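Local coordinates for HI1317 (Haemophilus influenzae, PDB 1JOV), which probably interconverts the alpha and beta anomers of D-glucose 6-phosphate, at residues A[190-195]-A[222-227]; A[165-170]-A[196-201]. All blocks are in the same frame, centred on the assembly; numbering follows the deposited sequence. Where two conformers were deposited one is given.

Contact 1 (A[190-195]-A[222-227]); sequences NVDCIY and QFVLWN
Val191 to Tyr195 pair with Phe223 to Asn227 as an antiparallel beta ladder, part of the sheet that lines the predicted active site of this galactose-mutarotase-like fold. Val191-Asn227, Cys193-Leu225 and Tyr195-Phe223 are the hydrogen-bonded pairs; at the central one, Cys193 N reaches Leu225 O over 3.0 Å and Leu225 N reaches Cys193 O over 2.9 Å. At the end of the ladder Asn227 O takes Val191 N and, weakly, Asn190 ND2 at 2.8 Å (N-H...O 127°), a second donor that a short amide side chain can supply.

One face carries Val191, Cys193, Tyr195, Phe223, Leu225 and Asn227, whose OD1 and ND2 are bonded to Trp229 N and Tyr241 O. The Tyr195 ring lies beside Leu225, CE1 being 4.0 Å from Leu225 CB, while Phe223 O sits in the ring plane at its edge. Val191, Leu225 and the Tyr195 ring give this buried face its apolar surface, and the Tyr195 hydroxyl is bonded to Arg185 NH1. On the other face Trp226 has CG anti to the backbone N (chi1 177°), and the indole, turned by chi2 59°, has CD1 3.1 Å from Val191 O and 3.7 Å from Asp192 CG. Further along, Ile194 CG2 packs on Gln222 CG at 3.4 Å. Here too lie the predicted catalytic residues, Glu248 beside Val224 and His150 beside Trp226.

Strand 244-251 flanks strand 222-227, and strand 169-172 flanks strand 191-196.

Contact 2 (A[165-170]-A[196-201]); sequences GLPETC and SAENMQ
The puckered ring of Pro167 meets segment 196-201 at its CG corner: CG lies 3.5 Å from Ser196 O and 4.1 Å from Glu198 CG. The flat groups, the Glu198 carboxylate and the Asn199 amide, contribute little across this contact. In Glu198, chi1 (-64°) sets CG against the proline and the bend at chi2 (-52°) turns CD away, so the carboxylate is led away from the ring and a methylene makes the touch. The Asn199 amide is used mostly within its own segment, where OD1 accepts a weak bond of 3.2 Å from Gln201 N; its ND2 comes no nearer to Gly165 O than 4.3 Å. Asparagine suits this place, since its short side chain can accept a weak bond from the N-H two residues on, as in an Asx turn.

No direct hydrogen bond joins the segments, and water fills that role. One water lies 2.9 Å from Gly165 O and 2.9 Å from Asn199 O and can donate to both, though other acceptors compete for its two protons. A second water donates to Thr169 O at 2.7 Å and accepts from Ser196 N at 3.0 Å.

Gly165 adopts a positive phi (94°), at which a beta carbon would collide with the carbonyl oxygen of the residue before and be pressed onto Gln201 O. Proline, by contrast, offers a rigid apolar surface suited to a partly exposed loop.

The contact lies at the protein surface, away from the predicted catalytic residues. It joins the loop between strands 161-164 and 169-172 to the loop between strands 191-196 and 201-206, with Ala197 and Met200 turned towards strands 222-227 and 211-218.

In the fold
The centres of contacts 1 and 2 are 11 Å apart, on the same side of the chain's centre. Their segments alternate along the chain: 165-170, 190-195, 196-201, then 222-227. Strand 191-196 runs directly from contact 1 into the loop of contact 2, and its sheet neighbour 169-172 starts in contact 2. The strands that follow and precede these loops, 201-206 and 161-164, belong to a different sheet, so contact 2 bridges the crossings between sheets. Tyr195 and Phe223 reach into contact 2, against Leu166, Pro167 and Asn199. A disulfide between Cys170 and Cys193 has been seen in a structure of this protein, but in the conformer described Cys170 SG and Cys193 SG are 3.3 Å apart and not bonded.

Contact 1 (A[190-195]-A[222-227])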
loop_
_atom_site.group_PDB
_atom_site.type_symbol
_atom_site.label_atom_id
_atom_site.label_comp_id
_atom_site.label_asym_id
_atom_site.label_seq_id
_atom_site.Cartn_x
_atom_site.Cartn_y
_atom_site.Cartn_z
ATOM N N ASN A 190 2.673 -16.084 -12.284
ATOM C CA ASN A 190 3.123 -15.713 -10.924
ATOM C C ASN A 190 4.437 -14.989 -10.969
ATOM O O ASN A 190 5.458 -15.561 -11.400
ATOM C CB ASN A 190 3.234 -16.919 -10.036
ATOM C CG ASN A 190 3.676 -16.615 -8.650
ATOM O OD1 ASN A 190 3.939 -17.559 -7.886
ATOM N ND2 ASN A 190 3.693 -15.319 -8.266
ATOM N N VAL A 191 4.396 -13.725 -10.543
ATOM C CA VAL A 191 5.561 -12.863 -10.505
ATOM C C VAL A 191 5.804 -12.389 -9.076
ATOM O O VAL A 191 4.874 -12.023 -8.351
ATOM C CB VAL A 191 5.427 -11.643 -11.429
ATOM C CG1 VAL A 191 6.631 -10.660 -11.333
ATOM C CG2 VAL A 191 5.220 -12.013 -12.911
ATOM N N ASP A 192 7.039 -12.539 -8.619
ATOM C CA ASP A 192 7.445 -12.159 -7.263
ATOM C C ASP A 192 8.919 -11.708 -7.350
ATOM O O ASP A 192 9.832 -12.440 -6.936
ATOM C CB ASP A 192 7.213 -13.262 -6.219
ATOM C CG ASP A 192 7.281 -12.736 -4.766
ATOM O OD1 ASP A 192 7.635 -11.554 -4.600
ATOM O OD2 ASP A 192 6.957 -13.371 -3.742
ATOM N N CYS A 193 9.122 -10.486 -7.821
ATOM C CA CYS A 193 10.480 -10.081 -8.110
ATOM C C CYS A 193 10.905 -8.736 -7.568
ATOM O O CYS A 193 10.133 -7.779 -7.541
ATOM C CB CYS A 193 10.733 -10.165 -9.613
ATOM S SG CYS A 193 10.070 -8.805 -10.563
ATOM N N ILE A 194 12.139 -8.656 -7.143
ATOM C CA ILE A 194 12.684 -7.451 -6.565
ATOM C C ILE A 194 13.593 -6.716 -7.525
ATOM O O ILE A 194 14.651 -7.234 -7.913
ATOM C CB ILE A 194 13.491 -7.790 -5.309
ATOM C CG1 ILE A 194 12.671 -8.683 -4.371
ATOM C CG2 ILE A 194 13.915 -6.530 -4.569
ATOM C CD1 ILE A 194 13.472 -9.259 -3.218
ATOM N N TYR A 195 13.205 -5.523 -7.919
ATOM C CA TYR A 195 14.026 -4.669 -8.733
ATOM C C TYR A 195 14.785 -3.634 -7.902
ATOM O O TYR A 195 14.302 -3.143 -6.881
ATOM C CB TYR A 195 13.184 -3.787 -9.642
ATOM C CG TYR A 195 12.402 -4.441 -10.784
ATOM C CD1 TYR A 195 11.184 -5.066 -10.563
ATOM C CD2 TYR A 195 12.862 -4.373 -12.096
ATOM C CE1 TYR A 195 10.430 -5.609 -11.600
ATOM C CE2 TYR A 195 12.132 -4.904 -13.124
ATOM C CZ TYR A 195 10.919 -5.531 -12.896
ATOM O OH TYR A 195 10.188 -6.060 -13.980
ATOM N N GLN A 222 14.441 -0.555 -3.347
ATOM C CA GLN A 222 13.949 -1.747 -4.043
ATOM C C GLN A 222 12.504 -1.501 -4.476
ATOM O O GLN A 222 11.778 -0.741 -3.810
ATOM C CB GLN A 222 13.933 -3.029 -3.232
ATOM C CG GLN A 222 15.300 -3.765 -3.225
ATOM C CD GLN A 222 16.393 -2.909 -2.606
ATOM O OE1 GLN A 222 17.490 -2.721 -3.162
ATOM N NE2 GLN A 222 16.093 -2.388 -1.463
ATOM N N PHE A 223 12.074 -2.120 -5.543
ATOM C CA PHE A 223 10.675 -2.080 -5.983
ATOM C C PHE A 223 10.278 -3.532 -6.167
ATOM O O PHE A 223 10.918 -4.246 -6.927
ATOM C CB PHE A 223 10.423 -1.341 -7.319
ATOM C CG PHE A 223 10.629 0.127 -7.319
ATOM C CD1 PHE A 223 10.004 0.918 -6.339
ATOM C CD2 PHE A 223 11.403 0.752 -8.301
ATOM C CE1 PHE A 223 10.184 2.278 -6.298
ATOM C CE2 PHE A 223 11.599 2.119 -8.278
ATOM C CZ PHE A 223 10.997 2.860 -7.275
ATOM N N VAL A 224 9.231 -3.990 -5.477
ATOM C CA VAL A 224 8.828 -5.378 -5.561
ATOM C C VAL A 224 7.572 -5.492 -6.469
ATOM O O VAL A 224 6.545 -4.799 -6.272
ATOM C CB VAL A 224 8.534 -5.918 -4.135
ATOM C CG1 VAL A 224 8.038 -7.372 -4.136
ATOM C CG2 VAL A 224 9.770 -5.835 -3.212
ATOM N N LEU A 225 7.632 -6.326 -7.498
ATOM C CA LEU A 225 6.480 -6.444 -8.387
ATOM C C LEU A 225 5.933 -7.803 -8.085
ATOM O O LEU A 225 6.692 -8.773 -8.124
ATOM C CB LEU A 225 6.934 -6.367 -9.833
ATOM C CG LEU A 225 5.826 -6.442 -10.888
ATOM C CD1 LEU A 225 4.890 -5.252 -10.823
ATOM C CD2 LEU A 225 6.542 -6.498 -12.275
ATOM N N TRP A 226 4.624 -7.891 -7.753
ATOM C CA TRP A 226 4.051 -9.168 -7.283
ATOM C C TRP A 226 2.589 -9.418 -7.694
ATOM O O TRP A 226 1.753 -8.563 -7.535
ATOM C CB TRP A 226 4.035 -9.258 -5.776
ATOM C CG TRP A 226 3.400 -10.492 -5.217
ATOM C CD1 TRP A 226 3.765 -11.811 -5.443
ATOM C CD2 TRP A 226 2.195 -10.553 -4.423
ATOM N NE1 TRP A 226 2.923 -12.658 -4.771
ATOM C CE2 TRP A 226 1.964 -11.909 -4.112
ATOM C CE3 TRP A 226 1.344 -9.573 -3.850
ATOM C CZ2 TRP A 226 0.877 -12.314 -3.358
ATOM C CZ3 TRP A 226 0.253 -9.981 -3.089
ATOM C CH2 TRP A 226 0.041 -11.328 -2.811
ATOM N N ASN A 227 2.298 -10.636 -8.197
ATOM C CA ASN A 227 0.933 -11.106 -8.540
ATOM C C ASN A 227 0.978 -12.608 -8.305
ATOM O O ASN A 227 1.838 -13.283 -8.855
ATOM C CB ASN A 227 0.509 -10.708 -9.976
ATOM C CG ASN A 227 -0.970 -11.099 -10.282
ATOM O OD1 ASN A 227 -1.296 -12.307 -10.300
ATOM N ND2 ASN A 227 -1.865 -10.103 -10.389
#

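Contact 2 (A[165-170]-A[196-201])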
loop_
_atom_site.group_PDB
_atom_site.type_symbol
_atom_site.label_atom_id
_atom_site.label_comp_id
_atom_site.label_asym_id
_atom_site.label_seq_id
_atom_site.Cartn_x
_atom_site.Cartn_y
_atom_site.Cartn_z
ATOM N N GLY A 165 8.727 1.373 -17.000
ATOM C CA GLY A 165 9.737 2.042 -16.200
ATOM C C GLY A 165 10.604 1.237 -15.260
ATOM O O GLY A 165 11.509 1.797 -14.654
ATOM N N LEU A 166 10.399 -0.075 -15.154
ATOM C CA LEU A 166 11.308 -0.865 -14.334
ATOM C C LEU A 166 12.552 -1.344 -15.130
ATOM O O LEU A 166 12.557 -1.313 -16.355
ATOM C CB LEU A 166 10.528 -2.031 -13.688
ATOM C CG LEU A 166 9.528 -1.635 -12.572
ATOM C CD1 LEU A 166 8.670 -2.833 -12.170
ATOM C CD2 LEU A 166 10.276 -1.075 -11.365
ATOM N N PRO A 167 13.591 -1.786 -14.438
ATOM C CA PRO A 167 14.878 -2.159 -15.061
ATOM C C PRO A 167 14.606 -3.379 -15.968
ATOM O O PRO A 167 13.486 -3.927 -15.943
ATOM C CB PRO A 167 15.652 -2.674 -13.857
ATOM C CG PRO A 167 15.309 -1.687 -12.769
ATOM C CD PRO A 167 13.846 -1.296 -13.005
ATOM N N GLU A 168 15.628 -3.820 -16.730
ATOM C CA GLU A 168 15.472 -4.991 -17.560
ATOM C C GLU A 168 16.054 -6.219 -16.858
ATOM O O GLU A 168 16.250 -7.254 -17.463
ATOM C CB GLU A 168 16.074 -4.771 -18.945
ATOM C CG GLU A 168 15.585 -3.499 -19.652
ATOM C CD GLU A 168 15.960 -3.510 -21.124
ATOM O OE1 GLU A 168 15.823 -4.601 -21.720
ATOM O OE2 GLU A 168 16.399 -2.459 -21.673
ATOM N N THR A 169 16.355 -6.090 -15.563
ATOM C CA THR A 169 16.685 -7.254 -14.782
ATOM C C THR A 169 16.071 -7.082 -13.356
ATOM O O THR A 169 15.797 -5.976 -12.907
ATOM C CB THR A 169 18.209 -7.411 -14.664
ATOM O OG1 THR A 169 18.534 -8.479 -13.767
ATOM C CG2 THR A 169 18.838 -6.277 -13.941
ATOM N N CYS A 170 15.977 -8.185 -12.635
ATOM C CA CYS A 170 15.424 -8.162 -11.296
ATOM C C CYS A 170 15.811 -9.460 -10.674
ATOM O O CYS A 170 16.221 -10.409 -11.371
ATOM C CB CYS A 170 13.872 -8.051 -11.345
ATOM S SG CYS A 170 12.961 -9.498 -12.026
ATOM N N SER A 196 15.987 -3.310 -8.342
ATOM C CA SER A 196 16.697 -2.181 -7.812
ATOM C C SER A 196 15.871 -0.995 -8.282
ATOM O O SER A 196 15.266 -1.039 -9.333
ATOM C CB SER A 196 18.133 -2.088 -8.386
ATOM O OG SER A 196 18.890 -3.250 -8.059
ATOM N N ALA A 197 15.807 0.044 -7.475
ATOM C CA ALA A 197 15.087 1.284 -7.742
ATOM C C ALA A 197 15.955 2.297 -8.455
ATOM O O ALA A 197 16.281 3.366 -7.923
ATOM C CB ALA A 197 14.612 1.905 -6.411
ATOM N N GLU A 198 16.307 1.996 -9.693
ATOM C CA GLU A 198 17.202 2.865 -10.431
ATOM C C GLU A 198 16.604 4.231 -10.633
ATOM O O GLU A 198 17.231 5.258 -10.369
ATOM C CB GLU A 198 17.545 2.221 -11.778
ATOM C CG GLU A 198 18.325 0.915 -11.663
ATOM C CD GLU A 198 19.556 1.042 -10.779
ATOM O OE1 GLU A 198 19.730 2.100 -10.131
ATOM O OE2 GLU A 198 20.351 0.075 -10.718
ATOM N N ASN A 199 15.403 4.244 -11.167
ATOM C CA ASN A 199 14.683 5.487 -11.458
ATOM C C ASN A 199 13.480 5.483 -10.521
ATOM O O ASN A 199 12.867 4.445 -10.355
ATOM C CB ASN A 199 14.237 5.440 -12.920
ATOM C CG ASN A 199 13.109 6.432 -13.267
ATOM O OD1 ASN A 199 12.997 7.519 -12.698
ATOM N ND2 ASN A 199 12.288 6.055 -14.251
ATOM N N MET A 200 13.106 6.632 -9.984
ATOM C CA MET A 200 12.012 6.652 -8.987
ATOM C C MET A 200 10.596 6.717 -9.551
ATOM O O MET A 200 9.624 6.792 -8.781
ATOM C CB MET A 200 12.253 7.782 -7.995
ATOM C CG MET A 200 13.509 7.528 -7.169
ATOM S SD MET A 200 13.470 6.029 -6.115
ATOM C CE MET A 200 12.637 6.670 -4.800
ATOM N N GLN A 201 10.458 6.671 -10.880
ATOM C CA GLN A 201 9.132 6.654 -11.478
ATOM C C GLN A 201 8.865 5.385 -12.277
ATOM O O GLN A 201 9.715 4.913 -13.026
ATOM C CB GLN A 201 8.913 7.915 -12.309
ATOM C CG GLN A 201 9.190 9.196 -11.542
ATOM C CD GLN A 201 8.626 10.417 -12.245
ATOM O OE1 GLN A 201 7.490 10.384 -12.714
ATOM N NE2 GLN A 201 9.415 11.493 -12.325
HETATM O O HOH W 1 11.382 2.494 -11.855
HETATM O O HOH W 2 16.891 -4.369 -10.969
#